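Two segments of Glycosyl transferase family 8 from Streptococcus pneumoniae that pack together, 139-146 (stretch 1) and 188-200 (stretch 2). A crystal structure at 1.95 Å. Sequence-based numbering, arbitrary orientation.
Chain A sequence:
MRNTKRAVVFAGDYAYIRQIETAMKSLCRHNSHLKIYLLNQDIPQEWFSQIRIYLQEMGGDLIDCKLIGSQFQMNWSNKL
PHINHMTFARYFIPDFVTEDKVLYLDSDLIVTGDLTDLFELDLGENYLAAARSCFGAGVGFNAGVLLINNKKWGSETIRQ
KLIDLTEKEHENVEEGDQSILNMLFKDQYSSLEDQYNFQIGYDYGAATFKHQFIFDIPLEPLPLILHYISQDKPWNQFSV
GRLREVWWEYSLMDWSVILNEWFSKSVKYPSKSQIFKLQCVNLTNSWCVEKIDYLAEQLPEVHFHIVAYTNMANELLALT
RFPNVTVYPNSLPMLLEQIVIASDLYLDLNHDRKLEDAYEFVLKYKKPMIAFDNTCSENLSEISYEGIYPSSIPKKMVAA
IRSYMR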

# COMPACT_ATOMS: atom_id res chain seq x y z
N VAL A 139 -2.63 12.14 30.40
CA VAL A 139 -1.86 13.22 31.00
C VAL A 139 -1.06 13.95 29.92
O VAL A 139 -0.58 13.32 28.97
CB VAL A 139 -0.95 12.69 32.13
CG1 VAL A 139 0.10 11.75 31.58
CG2 VAL A 139 -0.31 13.84 32.90
N GLY A 140 -0.94 15.26 30.06
CA GLY A 140 -0.20 16.05 29.09
C GLY A 140 -0.87 16.08 27.73
O GLY A 140 -2.07 15.82 27.61
N PHE A 141 -0.09 16.38 26.70
CA PHE A 141 -0.62 16.53 25.35
C PHE A 141 -0.41 15.29 24.48
O PHE A 141 0.50 14.49 24.73
CB PHE A 141 -0.01 17.75 24.67
CG PHE A 141 1.49 17.75 24.64
CD1 PHE A 141 2.18 17.08 23.64
CD2 PHE A 141 2.22 18.45 25.60
CE1 PHE A 141 3.57 17.09 23.60
CE2 PHE A 141 3.61 18.46 25.56
CZ PHE A 141 4.28 17.77 24.56
N ASN A 142 -1.23 15.14 23.45
CA ASN A 142 -1.00 14.10 22.45
C ASN A 142 0.02 14.58 21.43
O ASN A 142 -0.05 15.72 20.96
CB ASN A 142 -2.30 13.70 21.76
CG ASN A 142 -2.08 12.63 20.70
OD1 ASN A 142 -1.75 12.93 19.56
ND2 ASN A 142 -2.28 11.37 21.09
N ALA A 143 0.97 13.72 21.07
CA ALA A 143 2.11 14.13 20.26
C ALA A 143 1.88 14.00 18.76
O ALA A 143 2.77 14.32 17.96
CB ALA A 143 3.34 13.32 20.66
N GLY A 144 0.69 13.53 18.37
CA GLY A 144 0.40 13.25 16.98
C GLY A 144 0.17 14.47 16.11
O GLY A 144 0.18 14.38 14.88
N VAL A 145 -0.07 15.62 16.74
CA VAL A 145 -0.23 16.87 16.01
C VAL A 145 0.54 17.96 16.75
O VAL A 145 0.14 18.37 17.84
CB VAL A 145 -1.70 17.30 15.90
CG1 VAL A 145 -1.81 18.67 15.22
CG2 VAL A 145 -2.53 16.26 15.16
N LEU A 146 1.64 18.41 16.17
CA LEU A 146 2.49 19.39 16.83
C LEU A 146 2.76 20.59 15.94
O LEU A 146 3.39 20.45 14.88
CB LEU A 146 3.81 18.75 17.27
CG LEU A 146 3.70 17.61 18.27
CD1 LEU A 146 5.05 16.97 18.52
CD2 LEU A 146 3.11 18.11 19.57
N GLN A 188 5.71 24.83 28.90
CA GLN A 188 6.17 25.66 27.78
C GLN A 188 5.56 25.24 26.44
O GLN A 188 6.26 25.15 25.43
CB GLN A 188 7.71 25.68 27.69
CG GLN A 188 8.38 26.38 28.87
CD GLN A 188 9.63 27.15 28.47
OE1 GLN A 188 10.72 26.90 28.97
NE2 GLN A 188 9.46 28.12 27.57
N TYR A 189 4.25 24.98 26.45
CA TYR A 189 3.53 24.69 25.21
C TYR A 189 2.16 25.37 25.17
O TYR A 189 1.52 25.58 26.20
CB TYR A 189 3.43 23.18 24.95
CG TYR A 189 2.48 22.41 25.85
CD1 TYR A 189 1.14 22.25 25.51
CD2 TYR A 189 2.94 21.80 27.01
CE1 TYR A 189 0.28 21.53 26.32
CE2 TYR A 189 2.08 21.08 27.83
CZ TYR A 189 0.76 20.95 27.48
OH TYR A 189 -0.10 20.24 28.28
N SER A 190 1.72 25.72 23.96
CA SER A 190 0.41 26.30 23.73
C SER A 190 -0.63 25.19 23.52
O SER A 190 -0.29 24.08 23.11
CB SER A 190 0.44 27.20 22.49
OG SER A 190 1.47 28.17 22.58
N SER A 191 -1.89 25.50 23.80
CA SER A 191 -2.97 24.52 23.65
C SER A 191 -3.71 24.63 22.32
O SER A 191 -4.01 25.74 21.86
CB SER A 191 -3.97 24.63 24.81
OG SER A 191 -3.44 24.09 26.01
N LEU A 192 -3.99 23.49 21.71
CA LEU A 192 -4.87 23.44 20.55
C LEU A 192 -6.22 22.88 20.97
O LEU A 192 -6.28 22.07 21.90
CB LEU A 192 -4.28 22.53 19.47
CG LEU A 192 -2.95 22.92 18.85
CD1 LEU A 192 -2.45 21.83 17.91
CD2 LEU A 192 -3.08 24.24 18.12
N GLU A 193 -7.28 23.31 20.30
CA GLU A 193 -8.61 22.74 20.53
C GLU A 193 -8.61 21.25 20.19
O GLU A 193 -7.78 20.80 19.38
CB GLU A 193 -9.66 23.46 19.69
CG GLU A 193 -9.92 24.91 20.08
CD GLU A 193 -9.90 25.85 18.89
OE1 GLU A 193 -10.85 25.80 18.07
OE2 GLU A 193 -8.94 26.64 18.76
N ASP A 194 -9.51 20.49 20.80
CA ASP A 194 -9.58 19.05 20.55
C ASP A 194 -9.79 18.72 19.07
O ASP A 194 -9.32 17.69 18.58
CB ASP A 194 -10.70 18.40 21.38
CG ASP A 194 -10.39 18.37 22.87
OD1 ASP A 194 -9.20 18.35 23.24
OD2 ASP A 194 -11.35 18.36 23.67
N GLN A 195 -10.48 19.61 18.35
CA GLN A 195 -10.81 19.34 16.95
C GLN A 195 -9.59 19.34 16.02
O GLN A 195 -9.68 18.91 14.87
CB GLN A 195 -11.88 20.31 16.44
CG GLN A 195 -11.32 21.63 15.89
CD GLN A 195 -12.23 22.23 14.83
OE1 GLN A 195 -12.83 21.51 14.03
NE2 GLN A 195 -12.32 23.56 14.80
N TYR A 196 -8.46 19.82 16.52
CA TYR A 196 -7.23 19.83 15.73
C TYR A 196 -6.37 18.60 16.00
O TYR A 196 -5.28 18.43 15.43
CB TYR A 196 -6.44 21.12 15.99
CG TYR A 196 -7.04 22.33 15.32
CD1 TYR A 196 -7.05 22.43 13.93
CD2 TYR A 196 -7.59 23.36 16.06
CE1 TYR A 196 -7.59 23.53 13.31
CE2 TYR A 196 -8.14 24.47 15.44
CZ TYR A 196 -8.13 24.54 14.06
OH TYR A 196 -8.67 25.64 13.43
N ASN A 197 -6.88 17.74 16.87
CA ASN A 197 -6.30 16.42 17.13
C ASN A 197 -7.37 15.61 17.86
O ASN A 197 -7.25 15.34 19.06
CB ASN A 197 -5.05 16.53 18.00
CG ASN A 197 -4.27 15.23 18.08
OD1 ASN A 197 -4.77 14.16 17.72
ND2 ASN A 197 -3.05 15.31 18.58
N PHE A 198 -8.42 15.25 17.13
CA PHE A 198 -9.58 14.60 17.72
C PHE A 198 -9.35 13.10 17.76
O PHE A 198 -9.43 12.41 16.72
CB PHE A 198 -10.84 14.94 16.91
CG PHE A 198 -12.13 14.63 17.62
CD1 PHE A 198 -12.68 13.35 17.56
CD2 PHE A 198 -12.80 15.61 18.34
CE1 PHE A 198 -13.88 13.06 18.22
CE2 PHE A 198 -14.00 15.33 18.99
CZ PHE A 198 -14.53 14.05 18.93
N GLN A 199 -9.05 12.59 18.95
CA GLN A 199 -8.57 11.22 19.10
C GLN A 199 -9.70 10.19 19.15
O GLN A 199 -9.98 9.58 20.19
CB GLN A 199 -7.63 11.14 20.30
CG GLN A 199 -6.36 12.00 20.08
CD GLN A 199 -5.86 12.65 21.35
OE1 GLN A 199 -5.57 11.97 22.33
NE2 GLN A 199 -5.75 13.98 21.33
N ILE A 200 -10.32 10.00 17.99
CA ILE A 200 -11.42 9.06 17.83
C ILE A 200 -10.95 7.62 18.08
O ILE A 200 -11.77 6.72 18.31
CB ILE A 200 -12.03 9.20 16.42
CG1 ILE A 200 -13.43 8.58 16.36
CG2 ILE A 200 -11.11 8.61 15.36
CD1 ILE A 200 -14.51 9.48 16.95
O HOH W 1 -1.65 17.54 19.74

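The polar centre of this contact is the pair Asn-142 and Asn-197, whose CA-to-CB bonds both point toward the opposing stretch. Asn-197 ND2 donates to Asn-142 OD1 at 2.9 Å with an N-H...O angle of 157°, close enough to linear for a good hydrogen bond. The t rotamer of Asn-142 (chi1 179°) with chi2 at -85° also leaves OD1 within reach of the backbone two residues on: Gly-144 N donates to Asn-142 OD1 at 2.8 Å and 152°. One carbonyl oxygen thus ties down the turn and receives the partner amide. The same oxygen bears on the glycine, since an ideal CB on Gly-144 would lie 2.9 Å from Asn-142 OD1, a clash.

Asn-197, also t (chi1 -169°), spends its second amide hydrogen on water 1, with ND2 to the water oxygen at 2.9 Å. That water donates to Asn-142 O and Val-145 O, each 2.7 Å from its oxygen, so the side chain of Asn-197 is linked to the backbone of stretch 1 at two further points.

Gln-199 adopts chi1 m with chi2 between wells at 144°. In this conformation Gln-199 NE2 donates to Asn-197 O (3.0 Å, 158°) and rests 3.5 Å from Asn-142 CB, a packing contact.

Val-145, in the t rotamer, packs against both polar and apolar neighbours: its CG1 lies 4.2 Å from Leu-192 CD1 and 3.5 Å from Tyr-196 O, while CG2 is 3.6 Å from Asn-197 CG. Tyr-196 O is buried here without a hydrogen-bonding partner in the model.

Farther along, Phe-141 and Tyr-189 both take chi1 p (55° and 72°), with chi2 near perpendicular. Their planes meet at 67° with centroids 4.6 Å apart, and Phe-141 CD2 approaches Tyr-189 CZ at 3.5 Å: the phenylalanine edge addresses the tyrosine face.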